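Local coordinates for enoyl-CoA hydratase/isomerase family protein (Ruegeria pomeroyi, PDB 3L3S) that probably acts as a hydro-lyase of the crotonase superfamily, whose members mostly act on acyl-CoA thioesters, with a likely role in fatty acid metabolism, at residues B[42-48]-B[102-106]. Residues are numbered along the deposited sequence; the frame is centred on the assembly and turned at random.
Sequences LRRAMGD and HCPKP
Cys103 and Met46, a selenomethionine here, form the apolar centre. Cys103 SG lies 3.5 Å from CG of Met46. SE of Met46 follows at 3.7 Å from Cys103 SG. The sulfur is swung anti to the backbone N of Cys103 (chi1 179°), which directs it at the helix end. Leu42, one turn back, brings CD1 to 4.1 Å from Cys103 SG. Its side chain also packs on Leu100 of helix 84-101. At the outer margin Met46 bends at its last torsion (chi3 53°), and its CE approaches Pro104 CD at 4.4 Å.

The polar edge belongs to Lys105. From CG outward its chain runs nearly straight and so reaches the turn that follows the helix. There NZ donates a hydrogen bond to Ala45 O (2.9 Å), in the plane of that carbonyl. Asp48 O is also near, 2.8 Å from Lys105 NZ, and Val51 O accepts a further bond from the same ammonium group. A leucine in place of Lys105 would probably leave the carbonyls of Ala45 and Val51 without this donor and free the turn to shift.

The contact ties together two helix-to-strand connections of the crotonase fold. One leads from helix 32-45 to strand 53-58, the other from helix 84-101 to strand 107-111, its parallel neighbour in the sheet.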
ATOM      1  N   LEU B  42       7.632  22.386 -17.394  1.00 33.17           N
ATOM      2  CA  LEU B  42       6.948  21.108 -17.517  1.00 34.42           C
ATOM      3  C   LEU B  42       5.976  21.089 -18.706  1.00 34.36           C
ATOM      4  O   LEU B  42       5.883  20.080 -19.405  1.00 33.27           O
ATOM      5  CB  LEU B  42       6.220  20.776 -16.209  1.00 35.19           C
ATOM      6  CG  LEU B  42       5.465  19.451 -16.110  1.00 34.21           C
ATOM      7  CD1 LEU B  42       6.438  18.277 -16.155  1.00 35.07           C
ATOM      8  CD2 LEU B  42       4.658  19.446 -14.844  1.00 34.77           C
ATOM      9  N   ARG B  43       5.268  22.202 -18.928  1.00 36.55           N
ATOM     10  CA  ARG B  43       4.318  22.327 -20.047  1.00 38.85           C
ATOM     11  C   ARG B  43       5.057  22.255 -21.375  1.00 38.65           C
ATOM     12  O   ARG B  43       4.577  21.631 -22.325  1.00 40.36           O
ATOM     13  CB  ARG B  43       3.532  23.637 -19.976  1.00 40.06           C
ATOM     14  CG  ARG B  43       2.446  23.665 -18.917  1.00 46.61           C
ATOM     15  CD  ARG B  43       1.640  24.948 -19.008  1.00 49.71           C
ATOM     16  NE  ARG B  43       0.946  25.263 -17.760  1.00 52.22           N
ATOM     17  CZ  ARG B  43       1.327  26.205 -16.899  1.00 54.11           C
ATOM     18  NH1 ARG B  43       2.409  26.939 -17.132  1.00 54.90           N
ATOM     19  NH2 ARG B  43       0.608  26.432 -15.807  1.00 54.07           N
ATOM     20  N   ARG B  44       6.265  22.820 -21.390  1.00 38.12           N
ATOM     21  CA  ARG B  44       7.126  22.832 -22.567  1.00 38.56           C
ATOM     22  C   ARG B  44       7.788  21.480 -22.776  1.00 37.84           C
ATOM     23  O   ARG B  44       7.958  21.050 -23.911  1.00 40.43           O
ATOM     24  CB  ARG B  44       8.192  23.930 -22.453  1.00 39.60           C
ATOM     25  CG  ARG B  44       7.638  25.356 -22.550  1.00 41.81           C
ATOM     26  CD  ARG B  44       8.727  26.434 -22.501  1.00 41.93           C
ATOM     27  NE  ARG B  44       9.374  26.550 -21.191  1.00 41.39           N
ATOM     28  CZ  ARG B  44      10.678  26.383 -20.971  1.00 42.54           C
ATOM     29  NH1 ARG B  44      11.509  26.088 -21.972  1.00 43.06           N
ATOM     30  NH2 ARG B  44      11.150  26.491 -19.740  1.00 41.31           N
ATOM     31  N   ALA B  45       8.109  20.796 -21.678  1.00 37.78           N
ATOM     32  CA  ALA B  45       8.750  19.478 -21.720  1.00 37.15           C
ATOM     33  C   ALA B  45       7.810  18.391 -22.223  1.00 36.72           C
ATOM     34  O   ALA B  45       8.216  17.520 -22.996  1.00 37.17           O
ATOM     35  CB  ALA B  45       9.281  19.107 -20.355  1.00 36.06           C
HETATM   36  N   MSE B  46       6.547  18.469 -21.799  1.00 37.76           N
HETATM   37  CA  MSE B  46       5.518  17.506 -22.200  1.00 39.17           C
HETATM   38  C   MSE B  46       5.095  17.666 -23.657  1.00 38.48           C
HETATM   39  O   MSE B  46       4.500  16.749 -24.235  1.00 39.66           O
HETATM   40  CB  MSE B  46       4.307  17.598 -21.270  1.00 40.44           C
HETATM   41  CG  MSE B  46       4.482  16.795 -20.001  1.00 45.58           C
HETATM   42 SE   MSE B  46       3.282  17.245 -18.524  1.00 54.56          SE
HETATM   43  CE  MSE B  46       1.532  17.110 -19.396  1.00 49.67           C
ATOM     44  N   GLY B  47       5.446  18.813 -24.242  1.00 37.42           N
ATOM     45  CA  GLY B  47       5.123  19.103 -25.630  1.00 37.60           C
ATOM     46  C   GLY B  47       6.318  19.034 -26.568  1.00 37.26           C
ATOM     47  O   GLY B  47       6.156  19.167 -27.781  1.00 38.98           O
ATOM     48  N   ASP B  48       7.501  18.778 -26.012  1.00 37.56           N
ATOM     49  CA  ASP B  48       8.755  18.695 -26.771  1.00 38.99           C
ATOM     50  C   ASP B  48       9.173  17.229 -26.991  1.00 38.91           C
ATOM     51  O   ASP B  48       9.454  16.507 -26.035  1.00 38.96           O
ATOM     52  CB  ASP B  48       9.848  19.465 -26.004  1.00 40.03           C
ATOM     53  CG  ASP B  48      11.054  19.842 -26.862  1.00 41.66           C
ATOM     54  OD1 ASP B  48      11.271  19.245 -27.942  1.00 43.61           O
ATOM     55  OD2 ASP B  48      11.811  20.742 -26.422  1.00 40.70           O
ATOM     56  N   HIS B 102       0.942  13.108 -13.008  1.00 31.44           N
ATOM     57  CA  HIS B 102       0.215  12.552 -14.164  1.00 33.27           C
ATOM     58  C   HIS B 102       0.974  12.752 -15.492  1.00 32.61           C
ATOM     59  O   HIS B 102       0.421  12.517 -16.573  1.00 33.81           O
ATOM     60  CB  HIS B 102      -1.191  13.167 -14.292  1.00 34.48           C
ATOM     61  CG  HIS B 102      -2.200  12.642 -13.309  1.00 37.92           C
ATOM     62  ND1 HIS B 102      -1.938  11.616 -12.426  1.00 39.98           N
ATOM     63  CD2 HIS B 102      -3.479  13.021 -13.069  1.00 38.36           C
ATOM     64  CE1 HIS B 102      -3.007  11.388 -11.684  1.00 39.29           C
ATOM     65  NE2 HIS B 102      -3.957  12.229 -12.053  1.00 39.23           N
ATOM     66  N   CYS B 103       2.238  13.172 -15.405  1.00 31.20           N
ATOM     67  CA  CYS B 103       3.089  13.403 -16.578  1.00 30.20           C
ATOM     68  C   CYS B 103       3.477  12.074 -17.235  1.00 29.38           C
ATOM     69  O   CYS B 103       4.077  11.224 -16.585  1.00 28.76           O
ATOM     70  CB  CYS B 103       4.349  14.176 -16.168  1.00 31.05           C
ATOM     71  SG  CYS B 103       5.533  14.528 -17.495  1.00 35.61           S
ATOM     72  N   PRO B 104       3.126  11.878 -18.529  1.00 29.74           N
ATOM     73  CA  PRO B 104       3.424  10.657 -19.297  1.00 28.56           C
ATOM     74  C   PRO B 104       4.910  10.305 -19.367  1.00 26.88           C
ATOM     75  O   PRO B 104       5.256   9.132 -19.445  1.00 27.59           O
ATOM     76  CB  PRO B 104       2.883  10.987 -20.684  1.00 27.41           C
ATOM     77  CG  PRO B 104       1.770  11.908 -20.396  1.00 30.06           C
ATOM     78  CD  PRO B 104       2.362  12.817 -19.370  1.00 29.27           C
ATOM     79  N   LYS B 105       5.766  11.330 -19.346  1.00 24.84           N
ATOM     80  CA  LYS B 105       7.225  11.174 -19.393  1.00 24.53           C
ATOM     81  C   LYS B 105       7.776  10.971 -17.976  1.00 23.04           C
ATOM     82  O   LYS B 105       7.296  11.614 -17.040  1.00 23.99           O
ATOM     83  CB  LYS B 105       7.865  12.399 -20.059  1.00 24.62           C
ATOM     84  CG  LYS B 105       7.501  12.495 -21.523  1.00 25.73           C
ATOM     85  CD  LYS B 105       7.979  13.743 -22.198  1.00 27.36           C
ATOM     86  CE  LYS B 105       7.209  13.920 -23.507  1.00 28.89           C
ATOM     87  NZ  LYS B 105       7.753  15.026 -24.325  1.00 30.48           N
ATOM     88  N   PRO B 106       8.751  10.049 -17.793  1.00 20.92           N
ATOM     89  CA  PRO B 106       9.346   9.775 -16.471  1.00 20.28           C
ATOM     90  C   PRO B 106       9.970  10.971 -15.772  1.00 20.04           C
ATOM     91  O   PRO B 106      10.666  11.768 -16.393  1.00 18.69           O
ATOM     92  CB  PRO B 106      10.410   8.727 -16.776  1.00 19.31           C
ATOM     93  CG  PRO B 106       9.866   8.013 -17.940  1.00 21.62           C
ATOM     94  CD  PRO B 106       9.328   9.135 -18.798  1.00 21.21           C
TER